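Local coordinates for 4-hydroxythreonine-4-phosphate dehydrogenase (Legionella pneumophila subsp. pneumophila, PDB 6XMY), which probably catalyses the NAD(P)-dependent oxidation of 4-(phosphooxy)-L-threonine, a step in pyridoxine 5'-phosphate biosynthesis that uses a divalent metal ion, at residues 17-29 against 299-313. Residues are numbered along the deposited sequence; the frame is centred on the assembly and turned at random.
Sequences GEPAGIGPDLCLA and HGTALELAGKNKANP. With NAD (nicotinamide-adenine-dinucleotide), chain B.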
loop_
_atom_site.group_PDB
_atom_site.type_symbol
_atom_site.label_atom_id
_atom_site.label_comp_id
_atom_site.label_asym_id
_atom_site.label_seq_id
_atom_site.Cartn_x
_atom_site.Cartn_y
_atom_site.Cartn_z
ATOM N N GLY A 17 9.225 4.293 -7.715
ATOM C CA GLY A 17 9.585 4.631 -6.345
ATOM C C GLY A 17 10.963 5.269 -6.205
ATOM O O GLY A 17 11.485 5.911 -7.122
ATOM N N GLU A 18 11.535 5.119 -5.012
ATOM C CA GLU A 18 12.836 5.706 -4.712
ATOM C C GLU A 18 13.903 5.111 -5.631
ATOM O O GLU A 18 14.098 3.890 -5.628
ATOM C CB GLU A 18 13.177 5.456 -3.241
ATOM C CG GLU A 18 14.639 5.672 -2.889
ATOM C CD GLU A 18 15.161 7.032 -3.287
ATOM O OE1 GLU A 18 16.262 7.084 -3.872
ATOM O OE2 GLU A 18 14.486 8.047 -3.024
ATOM N N PRO A 19 14.565 5.918 -6.463
ATOM C CA PRO A 19 15.402 5.334 -7.518
ATOM C C PRO A 19 16.643 4.639 -7.001
ATOM O O PRO A 19 17.135 3.717 -7.668
ATOM C CB PRO A 19 15.761 6.539 -8.397
ATOM C CG PRO A 19 15.593 7.727 -7.500
ATOM C CD PRO A 19 14.464 7.382 -6.581
ATOM N N ALA A 20 17.161 5.040 -5.829
ATOM C CA ALA A 20 18.357 4.420 -5.271
ATOM C C ALA A 20 18.054 3.109 -4.557
ATOM O O ALA A 20 18.994 2.387 -4.202
ATOM C CB ALA A 20 19.044 5.381 -4.294
ATOM N N GLY A 21 16.781 2.803 -4.328
ATOM C CA GLY A 21 16.365 1.599 -3.650
ATOM C C GLY A 21 15.984 0.492 -4.611
ATOM O O GLY A 21 16.290 0.533 -5.808
ATOM N N ILE A 22 15.276 -0.511 -4.081
ATOM C CA ILE A 22 14.966 -1.701 -4.871
ATOM C C ILE A 22 13.747 -1.536 -5.769
ATOM O O ILE A 22 13.433 -2.459 -6.532
ATOM C CB ILE A 22 14.805 -2.978 -4.017
ATOM C CG1 ILE A 22 13.708 -2.803 -2.954
ATOM C CG2 ILE A 22 16.153 -3.401 -3.434
ATOM C CD1 ILE A 22 13.326 -4.112 -2.268
ATOM N N GLY A 23 13.041 -0.408 -5.697
ATOM C CA GLY A 23 11.883 -0.178 -6.538
ATOM C C GLY A 23 12.154 -0.431 -8.014
ATOM O O GLY A 23 11.427 -1.187 -8.673
ATOM N N PRO A 24 13.192 0.208 -8.575
ATOM C CA PRO A 24 13.539 -0.089 -9.976
ATOM C C PRO A 24 13.808 -1.566 -10.210
ATOM O O PRO A 24 13.302 -2.132 -11.189
ATOM C CB PRO A 24 14.777 0.787 -10.217
ATOM C CG PRO A 24 14.566 1.962 -9.302
ATOM C CD PRO A 24 13.962 1.356 -8.049
ATOM N N ASP A 25 14.562 -2.211 -9.306
ATOM C CA ASP A 25 14.847 -3.638 -9.445
ATOM C C ASP A 25 13.556 -4.439 -9.525
ATOM O O ASP A 25 13.445 -5.375 -10.326
ATOM C CB ASP A 25 15.658 -4.147 -8.245
ATOM C CG ASP A 25 16.921 -3.346 -7.981
ATOM O OD1 ASP A 25 16.889 -2.106 -8.046
ATOM O OD2 ASP A 25 17.956 -3.967 -7.647
ATOM N N LEU A 26 12.583 -4.104 -8.675
ATOM C CA LEU A 26 11.323 -4.836 -8.652
ATOM C C LEU A 26 10.531 -4.624 -9.932
ATOM O O LEU A 26 9.875 -5.552 -10.417
ATOM C CB LEU A 26 10.507 -4.417 -7.432
ATOM C CG LEU A 26 11.154 -4.823 -6.103
ATOM C CD1 LEU A 26 10.415 -4.211 -4.921
ATOM C CD2 LEU A 26 11.197 -6.341 -6.003
ATOM N N CYS A 27 10.575 -3.409 -10.488
ATOM C CA CYS A 27 9.905 -3.171 -11.762
ATOM C C CYS A 27 10.556 -3.976 -12.877
ATOM O O CYS A 27 9.864 -4.518 -13.747
ATOM C CB CYS A 27 9.914 -1.679 -12.083
ATOM S SG CYS A 27 8.909 -0.703 -10.938
ATOM N N LEU A 28 11.889 -4.076 -12.859
ATOM C CA LEU A 28 12.583 -4.867 -13.866
ATOM C C LEU A 28 12.196 -6.336 -13.773
ATOM O O LEU A 28 12.134 -7.024 -14.796
ATOM C CB LEU A 28 14.096 -4.680 -13.737
ATOM C CG LEU A 28 14.600 -3.256 -13.974
ATOM C CD1 LEU A 28 16.074 -3.131 -13.628
ATOM C CD2 LEU A 28 14.356 -2.810 -15.428
ATOM N N ALA A 29 11.909 -6.830 -12.560
ATOM C CA ALA A 29 11.434 -8.202 -12.401
ATOM C C ALA A 29 10.122 -8.456 -13.134
ATOM O O ALA A 29 9.827 -9.608 -13.474
ATOM C CB ALA A 29 11.280 -8.542 -10.917
ATOM N N HIS A 299 6.851 -3.458 1.926
ATOM C CA HIS A 299 8.205 -3.314 2.424
ATOM C C HIS A 299 8.762 -1.990 1.936
ATOM O O HIS A 299 8.155 -1.299 1.113
ATOM C CB HIS A 299 9.090 -4.480 1.979
ATOM C CG HIS A 299 9.202 -4.615 0.492
ATOM N ND1 HIS A 299 9.925 -3.729 -0.280
ATOM C CD2 HIS A 299 8.692 -5.535 -0.365
ATOM C CE1 HIS A 299 9.852 -4.094 -1.548
ATOM N NE2 HIS A 299 9.110 -5.186 -1.629
ATOM N N GLY A 300 9.942 -1.658 2.434
ATOM C CA GLY A 300 10.593 -0.405 2.139
ATOM C C GLY A 300 11.638 -0.512 1.052
ATOM O O GLY A 300 11.672 -1.468 0.263
ATOM N N THR A 301 12.527 0.486 1.034
ATOM C CA THR A 301 13.446 0.704 -0.070
ATOM C C THR A 301 14.614 -0.266 -0.085
ATOM O O THR A 301 15.256 -0.410 -1.125
ATOM C CB THR A 301 13.961 2.148 -0.037
ATOM O OG1 THR A 301 14.370 2.496 1.297
ATOM C CG2 THR A 301 12.873 3.099 -0.474
ATOM N N ALA A 302 14.933 -0.897 1.044
ATOM C CA ALA A 302 16.029 -1.866 1.126
ATOM C C ALA A 302 17.268 -1.396 0.349
ATOM O O ALA A 302 17.784 -2.087 -0.528
ATOM C CB ALA A 302 15.566 -3.256 0.682
ATOM N N LEU A 303 17.748 -0.201 0.713
ATOM C CA LEU A 303 18.811 0.452 -0.050
ATOM C C LEU A 303 20.027 -0.441 -0.235
ATOM O O LEU A 303 20.618 -0.478 -1.314
ATOM C CB LEU A 303 19.229 1.756 0.630
ATOM C CG LEU A 303 18.208 2.885 0.525
ATOM C CD1 LEU A 303 18.485 3.943 1.592
ATOM C CD2 LEU A 303 18.257 3.493 -0.871
ATOM N N GLU A 304 20.413 -1.169 0.811
ATOM C CA GLU A 304 21.593 -2.019 0.740
ATOM C C GLU A 304 21.434 -3.174 -0.240
ATOM O O GLU A 304 22.436 -3.794 -0.609
ATOM C CB GLU A 304 21.927 -2.553 2.138
ATOM C CG GLU A 304 20.922 -3.574 2.684
ATOM C CD GLU A 304 19.561 -2.976 3.035
ATOM O OE1 GLU A 304 19.461 -1.741 3.212
ATOM O OE2 GLU A 304 18.586 -3.753 3.135
ATOM N N LEU A 305 20.204 -3.487 -0.662
ATOM C CA LEU A 305 19.984 -4.556 -1.626
ATOM C C LEU A 305 19.898 -4.062 -3.059
ATOM O O LEU A 305 19.888 -4.889 -3.979
ATOM C CB LEU A 305 18.699 -5.326 -1.304
ATOM C CG LEU A 305 18.601 -5.966 0.084
ATOM C CD1 LEU A 305 17.347 -6.828 0.196
ATOM C CD2 LEU A 305 19.836 -6.784 0.381
ATOM N N ALA A 306 19.824 -2.751 -3.268
ATOM C CA ALA A 306 19.626 -2.230 -4.615
ATOM C C ALA A 306 20.782 -2.633 -5.527
ATOM O O ALA A 306 21.958 -2.469 -5.178
ATOM C CB ALA A 306 19.465 -0.710 -4.568
ATOM N N GLY A 307 20.437 -3.188 -6.690
ATOM C CA GLY A 307 21.413 -3.627 -7.664
ATOM C C GLY A 307 22.108 -4.932 -7.345
ATOM O O GLY A 307 23.058 -5.289 -8.048
ATOM N N LYS A 308 21.658 -5.668 -6.323
ATOM C CA LYS A 308 22.401 -6.830 -5.838
ATOM C C LYS A 308 21.764 -8.169 -6.177
ATOM O O LYS A 308 22.349 -9.206 -5.852
ATOM C CB LYS A 308 22.579 -6.762 -4.313
ATOM C CG LYS A 308 23.224 -5.491 -3.810
ATOM C CD LYS A 308 24.669 -5.402 -4.232
ATOM C CE LYS A 308 25.349 -4.226 -3.553
ATOM N NZ LYS A 308 26.642 -3.890 -4.210
ATOM N N ASN A 309 20.566 -8.180 -6.765
ATOM C CA ASN A 309 19.855 -9.426 -7.067
ATOM C C ASN A 309 19.571 -10.253 -5.814
ATOM O O ASN A 309 19.682 -11.479 -5.828
ATOM C CB ASN A 309 20.584 -10.268 -8.117
ATOM C CG ASN A 309 20.150 -9.939 -9.518
ATOM O OD1 ASN A 309 18.974 -9.669 -9.771
ATOM N ND2 ASN A 309 21.100 -9.952 -10.444
ATOM N N LYS A 310 19.189 -9.587 -4.726
ATOM C CA LYS A 310 18.886 -10.285 -3.479
ATOM C C LYS A 310 17.444 -10.140 -3.028
ATOM O O LYS A 310 16.925 -11.039 -2.360
ATOM C CB LYS A 310 19.806 -9.809 -2.344
ATOM C CG LYS A 310 21.224 -10.351 -2.436
ATOM C CD LYS A 310 21.205 -11.868 -2.600
ATOM C CE LYS A 310 22.520 -12.508 -2.189
ATOM N NZ LYS A 310 23.664 -12.042 -3.015
ATOM N N ALA A 311 16.794 -9.036 -3.369
ATOM C CA ALA A 311 15.436 -8.773 -2.923
ATOM C C ALA A 311 14.450 -9.789 -3.490
ATOM O O ALA A 311 14.585 -10.279 -4.616
ATOM C CB ALA A 311 15.018 -7.370 -3.351
ATOM N N ASN A 312 13.435 -10.077 -2.688
ATOM C CA ASN A 312 12.370 -10.987 -3.060
ATOM C C ASN A 312 11.275 -10.183 -3.751
ATOM O O ASN A 312 10.752 -9.235 -3.151
ATOM C CB ASN A 312 11.817 -11.634 -1.799
ATOM C CG ASN A 312 10.898 -12.792 -2.090
ATOM O OD1 ASN A 312 10.031 -12.702 -2.951
ATOM N ND2 ASN A 312 11.081 -13.895 -1.369
ATOM N N PRO A 313 10.922 -10.491 -5.002
ATOM C CA PRO A 313 9.864 -9.742 -5.693
ATOM C C PRO A 313 8.452 -10.199 -5.370
ATOM O O PRO A 313 7.518 -9.764 -6.047
ATOM C CB PRO A 313 10.177 -10.031 -7.169
ATOM C CG PRO A 313 10.652 -11.466 -7.122
ATOM C CD PRO A 313 11.491 -11.550 -5.854
HETATM P PA NAD B . 12.563 -1.986 4.646
HETATM O O1A NAD B . 13.392 -1.134 3.705
HETATM O O2A NAD B . 11.517 -3.022 4.293
HETATM O O5B NAD B . 13.837 -2.877 5.388
HETATM C C5B NAD B . 13.346 -3.774 6.356
HETATM C C4B NAD B . 14.067 -5.128 6.227
HETATM O O4B NAD B . 13.426 -5.886 5.174
HETATM C C3B NAD B . 15.544 -4.885 5.806
HETATM O O3B NAD B . 16.294 -5.883 6.475
HETATM C C2B NAD B . 15.483 -5.078 4.262
HETATM O O2B NAD B . 16.679 -5.560 3.723
HETATM C C1B NAD B . 14.394 -6.192 4.161
HETATM N N9A NAD B . 13.625 -6.129 2.922
HETATM C C8A NAD B . 12.717 -5.152 2.476
HETATM N N7A NAD B . 12.188 -5.451 1.302
HETATM C C5A NAD B . 12.746 -6.674 0.956
HETATM C C6A NAD B . 12.591 -7.510 -0.168
HETATM N N6A NAD B . 11.735 -7.160 -1.164
HETATM N N1A NAD B . 13.286 -8.684 -0.251
HETATM C C2A NAD B . 14.123 -8.990 0.787
HETATM N N3A NAD B . 14.378 -8.297 1.913
HETATM C C4A NAD B . 13.656 -7.125 1.960
HETATM O O3 NAD B . 11.889 -0.904 5.647
HETATM P PN NAD B . 12.580 0.032 6.723
HETATM O O1N NAD B . 11.704 0.226 7.937
HETATM O O2N NAD B . 14.060 -0.160 6.698
HETATM O O5D NAD B . 12.411 1.648 6.008
HETATM C C5D NAD B . 13.174 1.874 4.869
HETATM C C4D NAD B . 12.496 3.006 4.095
HETATM O O4D NAD B . 11.373 2.435 3.376
HETATM C C3D NAD B . 11.895 4.065 5.082
HETATM O O3D NAD B . 12.038 5.304 4.448
HETATM C C2D NAD B . 10.407 3.655 5.165
HETATM O O2D NAD B . 9.518 4.711 5.397
HETATM C C1D NAD B . 10.234 3.231 3.679
HETATM N N1N NAD B . 9.034 2.346 3.487
HETATM C C2N NAD B . 8.263 2.627 2.392
HETATM C C3N NAD B . 7.127 1.859 2.118
HETATM C C7N NAD B . 6.375 2.242 0.900
HETATM O O7N NAD B . 6.775 3.145 0.163
HETATM N N7N NAD B . 5.232 1.518 0.625
HETATM C C4N NAD B . 6.775 0.797 2.971
HETATM C C5N NAD B . 7.597 0.529 4.081
HETATM C C6N NAD B . 8.732 1.323 4.339
HETATM O O HOH W 1 18.097 -6.564 -7.041
#
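I22 packs against the loop 299-313, its CD1 set off the adenine plane of NAD, beside the amino group. I22 CD1 lies 3.5 Å from H299 CE1 and touches the CB atoms of A302 and A311, while the other branch, CG2, packs on L305 CB, 3.8 Å away. Chi1 (58°) tucks I22 CG1 between its own backbone N and C, and an extended chi2 carries CD1 to 3.6 Å from NAD N6A. L26 CD1 meets the H299 ring at its edge, 3.4 Å from CE1; adenine N6A lies over one face. H299 ND1 orients that ring by donating in its plane to G300 O (2.9 Å). Two hydrogen bonds cross beside these apolar contacts: I22 N to T301 O, backbone to backbone (3.0 Å), and G307 N to the syn lone pair of D25 OD2 (2.8 Å). In this PdxA-family, isocitrate-dehydrogenase-like fold, the loop wraps the cofactor: G300 N and A302 N bind phosphate oxygens, and the N312 backbone pairs with adenine N1A and N6A. Further out, a water joins D25 OD2 to N309 N, and D25 OD1 forms a salt bridge with R49. At the far end, L26 CD2 and A29 CB rest on P313, the N-cap of helix 314-328.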